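Local coordinates for protein 2-hydroxyhepta-2,4-diene-1, 7-dioateisomerase (Mycobacterium abscessus, PDB 3R6O) that probably acts as a magnesium-dependent isomerase of 2-hydroxyhepta-2,4-diene-1,7-dioate, within the fumarylacetoacetate hydrolase family, at residues D189-R193 with D194-P198; I272-R275 with A276-I280. One frame throughout, in Å; residues are numbered along the deposited sequence.

How the contacts relate
Both contacts are local, each within a continuous run of chain, and both reach the same mixed sheet. Contact 1 (189-198) is the passage from strand 181-192 into the short helix 193-196, and contact 2 (272-280) is the turn leading into strand 279-281. Strand 155-165 lies between those two strands in the sheet. The centres of the contacts are 24 Å apart, their nearest atoms about 9 Å, and they do not touch. The magnesium ion lies by the start of contact 1, bound by Asp189 and by Glu160 of strand 155-165. Contact 2 is more remote: the side chain of Ile280 lies about 10 Å from the ion and about 8 Å from the side chain of Glu160.

Contact 1: residues D189-R193 with D194-P198; sequences DITAR and DVALP
Ala192 O accepts Ala196 N at 3.0 Å, and Arg193 O takes Leu197 N, also at 3.0 Å, as the chain winds from strand into a single short helical turn. Ala192 stands at the N-cap position; its CB lies 3.9 Å from Val195 CB, one apolar touch inside the turn, while Ala196 CB sits 3.5 Å from Ala192 O. With Asp194 CG between its backbone N and carbonyl carbon (chi1 52°), OD1 makes a weak bond to the N-H of the next residue, Val195; the firmer partners of the carboxylate are Ser152 OG and His153 N. The strand-to-helix passage supplies one ligand of the metal site of this FAH-family protein, Asp189, which also pairs with Lys134 and Lys214; Glu160 of strand 155-165 is the other. Thr191 OG1 bonds to Asp189 O at 3.1 Å from above the carbonyl plane, and meets Lys214 as well, so it ties the backbone of the metal ligand to a lysine that also holds its carboxylate. Bent at chi2 (-138°), the Arg193 chain carries its guanidinium to salt bridges with Asp156 and with Glu158, a residue known to bind magnesium in this protein, though not in this chain.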
# COMPACT_ATOMS: atom_id res chain seq x y z
N ASP A 189 7.76 -7.56 10.97
CA ASP A 189 6.61 -6.67 11.02
C ASP A 189 6.68 -5.86 12.33
O ASP A 189 6.02 -6.20 13.30
CB ASP A 189 5.30 -7.47 10.92
CG ASP A 189 4.09 -6.59 10.88
OD1 ASP A 189 4.26 -5.35 10.84
OD2 ASP A 189 2.96 -7.09 10.90
N ILE A 190 7.54 -4.84 12.36
CA ILE A 190 7.67 -3.94 13.51
C ILE A 190 6.37 -3.19 13.69
O ILE A 190 5.84 -2.61 12.72
CB ILE A 190 8.78 -2.86 13.32
CG1 ILE A 190 10.17 -3.47 13.02
CG2 ILE A 190 8.80 -1.83 14.55
CD1 ILE A 190 10.85 -4.23 14.15
N THR A 191 5.92 -3.11 14.93
CA THR A 191 4.60 -2.60 15.27
C THR A 191 4.68 -1.80 16.59
O THR A 191 5.27 -2.25 17.56
CB THR A 191 3.60 -3.75 15.45
OG1 THR A 191 3.54 -4.51 14.23
CG2 THR A 191 2.18 -3.21 15.76
N ALA A 192 4.12 -0.60 16.58
CA ALA A 192 4.05 0.27 17.73
C ALA A 192 2.67 -0.02 18.32
O ALA A 192 1.68 0.48 17.81
CB ALA A 192 4.17 1.73 17.30
N ARG A 193 2.62 -0.84 19.36
CA ARG A 193 1.35 -1.44 19.78
C ARG A 193 0.43 -0.43 20.45
O ARG A 193 -0.80 -0.59 20.40
CB ARG A 193 1.60 -2.64 20.70
CG ARG A 193 2.30 -3.73 19.98
CD ARG A 193 1.77 -5.10 20.27
NE ARG A 193 2.68 -6.10 19.73
CZ ARG A 193 2.63 -6.63 18.50
NH1 ARG A 193 1.69 -6.28 17.63
NH2 ARG A 193 3.53 -7.55 18.16
N ASP A 194 1.03 0.58 21.08
CA ASP A 194 0.28 1.65 21.74
C ASP A 194 -0.32 2.61 20.72
O ASP A 194 -1.42 3.10 20.91
CB ASP A 194 1.13 2.39 22.77
CG ASP A 194 2.49 2.90 22.24
OD1 ASP A 194 3.03 2.49 21.19
OD2 ASP A 194 3.08 3.70 23.00
N VAL A 195 0.38 2.84 19.61
CA VAL A 195 -0.18 3.59 18.50
C VAL A 195 -1.31 2.81 17.79
O VAL A 195 -2.28 3.38 17.33
CB VAL A 195 0.93 3.93 17.49
CG1 VAL A 195 0.31 4.51 16.25
CG2 VAL A 195 1.97 4.89 18.15
N ALA A 196 -1.09 1.52 17.63
CA ALA A 196 -2.03 0.63 16.97
C ALA A 196 -3.33 0.47 17.73
O ALA A 196 -4.37 0.35 17.12
CB ALA A 196 -1.39 -0.73 16.77
N LEU A 197 -3.25 0.43 19.06
CA LEU A 197 -4.43 0.37 19.95
C LEU A 197 -4.42 1.49 20.96
O LEU A 197 -4.14 1.28 22.15
CB LEU A 197 -4.49 -0.98 20.67
CG LEU A 197 -4.61 -2.17 19.71
CD1 LEU A 197 -4.46 -3.50 20.48
CD2 LEU A 197 -5.93 -2.16 18.95
N PRO A 198 -4.75 2.71 20.51
CA PRO A 198 -4.65 3.84 21.41
C PRO A 198 -5.65 3.78 22.58
O PRO A 198 -5.49 4.53 23.53
CB PRO A 198 -4.89 5.06 20.51
CG PRO A 198 -5.68 4.55 19.41
CD PRO A 198 -5.25 3.11 19.19

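Contact 2: residues I272-R275 with A276-I280; sequences IALR and AGDII
Arg275 meets Asp278 through both of its backbone polar groups. Its N-H runs almost straight (174°) to Asp278 OD2 at 2.9 Å, reaching the carboxylate from above its plane, and its carbonyl O accepts Asp278 N at 3.0 Å. With CG beside its own backbone N (chi1 -73°), the Asp278 carboxylate turns back over the start of the turn, CG lying 3.2 Å from Arg275 O. OD2 has a second donor in Gln105 NE2, which also bonds to Ala273 O; this one amide thus joins the two arms of the turn, and the two N-H donors would probably favour a charged carboxylate. Ala273 O is gripped once more, by Thr137 OG1 of the second subunit. Backbone bonds tie Gly277 and Asp278 to Ile165 of strand 155-165, and Leu274 to Gly169. The extended Arg275 chain leads away, leaving NE 6.3 Å from Asp278 OD2. Beside the carboxylate, Leu274 CD2 lies 3.8 Å from Asp278 OD2, and Leu274 CD1 meets Ile280 CD1 at 4.0 Å, crossing at about a right angle. Gly277 takes a positive phi (98°), which glycine readily allows, at the third position of the type II beta turn from Arg275 to Asp278 that leads into strand 279-281.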
# COMPACT_ATOMS: atom_id res chain seq x y z
N ILE A 272 -7.37 -9.45 -2.83
CA ILE A 272 -6.40 -8.44 -3.29
C ILE A 272 -5.62 -8.92 -4.54
O ILE A 272 -4.98 -9.95 -4.52
CB ILE A 272 -5.38 -8.07 -2.18
CG1 ILE A 272 -6.14 -7.44 -0.99
CG2 ILE A 272 -4.35 -7.10 -2.70
CD1 ILE A 272 -5.29 -7.30 0.30
N ALA A 273 -5.71 -8.15 -5.63
CA ALA A 273 -4.97 -8.43 -6.82
C ALA A 273 -3.49 -8.11 -6.62
O ALA A 273 -3.14 -7.05 -6.09
CB ALA A 273 -5.58 -7.64 -8.01
N LEU A 274 -2.62 -9.05 -6.97
CA LEU A 274 -1.20 -8.94 -6.71
C LEU A 274 -0.40 -8.68 -8.00
O LEU A 274 -0.74 -9.20 -9.05
CB LEU A 274 -0.70 -10.23 -6.06
CG LEU A 274 -1.31 -10.61 -4.72
CD1 LEU A 274 -0.80 -12.03 -4.26
CD2 LEU A 274 -1.00 -9.53 -3.68
N ARG A 275 0.67 -7.89 -7.88
CA ARG A 275 1.60 -7.62 -8.97
C ARG A 275 3.01 -8.08 -8.58
O ARG A 275 3.35 -8.17 -7.39
CB ARG A 275 1.65 -6.12 -9.24
CG ARG A 275 0.29 -5.54 -9.63
CD ARG A 275 0.33 -4.08 -9.89
NE ARG A 275 -0.99 -3.59 -10.31
CZ ARG A 275 -1.45 -2.34 -10.18
NH1 ARG A 275 -0.70 -1.37 -9.65
NH2 ARG A 275 -2.69 -2.06 -10.57
N ALA A 276 3.80 -8.35 -9.61
CA ALA A 276 5.23 -8.56 -9.43
C ALA A 276 5.83 -7.44 -8.60
O ALA A 276 5.56 -6.23 -8.82
CB ALA A 276 5.95 -8.66 -10.80
N GLY A 277 6.59 -7.87 -7.60
CA GLY A 277 7.27 -6.99 -6.68
C GLY A 277 6.55 -6.79 -5.38
O GLY A 277 7.14 -6.28 -4.44
N ASP A 278 5.29 -7.24 -5.31
CA ASP A 278 4.53 -7.19 -4.06
C ASP A 278 5.16 -8.16 -3.06
O ASP A 278 5.77 -9.18 -3.45
CB ASP A 278 3.07 -7.56 -4.25
CG ASP A 278 2.25 -6.49 -4.95
OD1 ASP A 278 2.71 -5.35 -5.17
OD2 ASP A 278 1.11 -6.81 -5.27
N ILE A 279 5.06 -7.81 -1.79
CA ILE A 279 5.63 -8.60 -0.69
C ILE A 279 4.51 -9.01 0.25
O ILE A 279 3.66 -8.17 0.60
CB ILE A 279 6.61 -7.76 0.14
CG1 ILE A 279 7.85 -7.41 -0.72
CG2 ILE A 279 7.08 -8.45 1.44
CD1 ILE A 279 8.76 -6.47 0.03
N ILE A 280 4.50 -10.29 0.65
CA ILE A 280 3.61 -10.76 1.72
C ILE A 280 4.43 -11.30 2.91
O ILE A 280 5.20 -12.25 2.73
CB ILE A 280 2.61 -11.86 1.22
CG1 ILE A 280 1.80 -11.39 -0.01
CG2 ILE A 280 1.61 -12.20 2.32
CD1 ILE A 280 1.06 -12.58 -0.75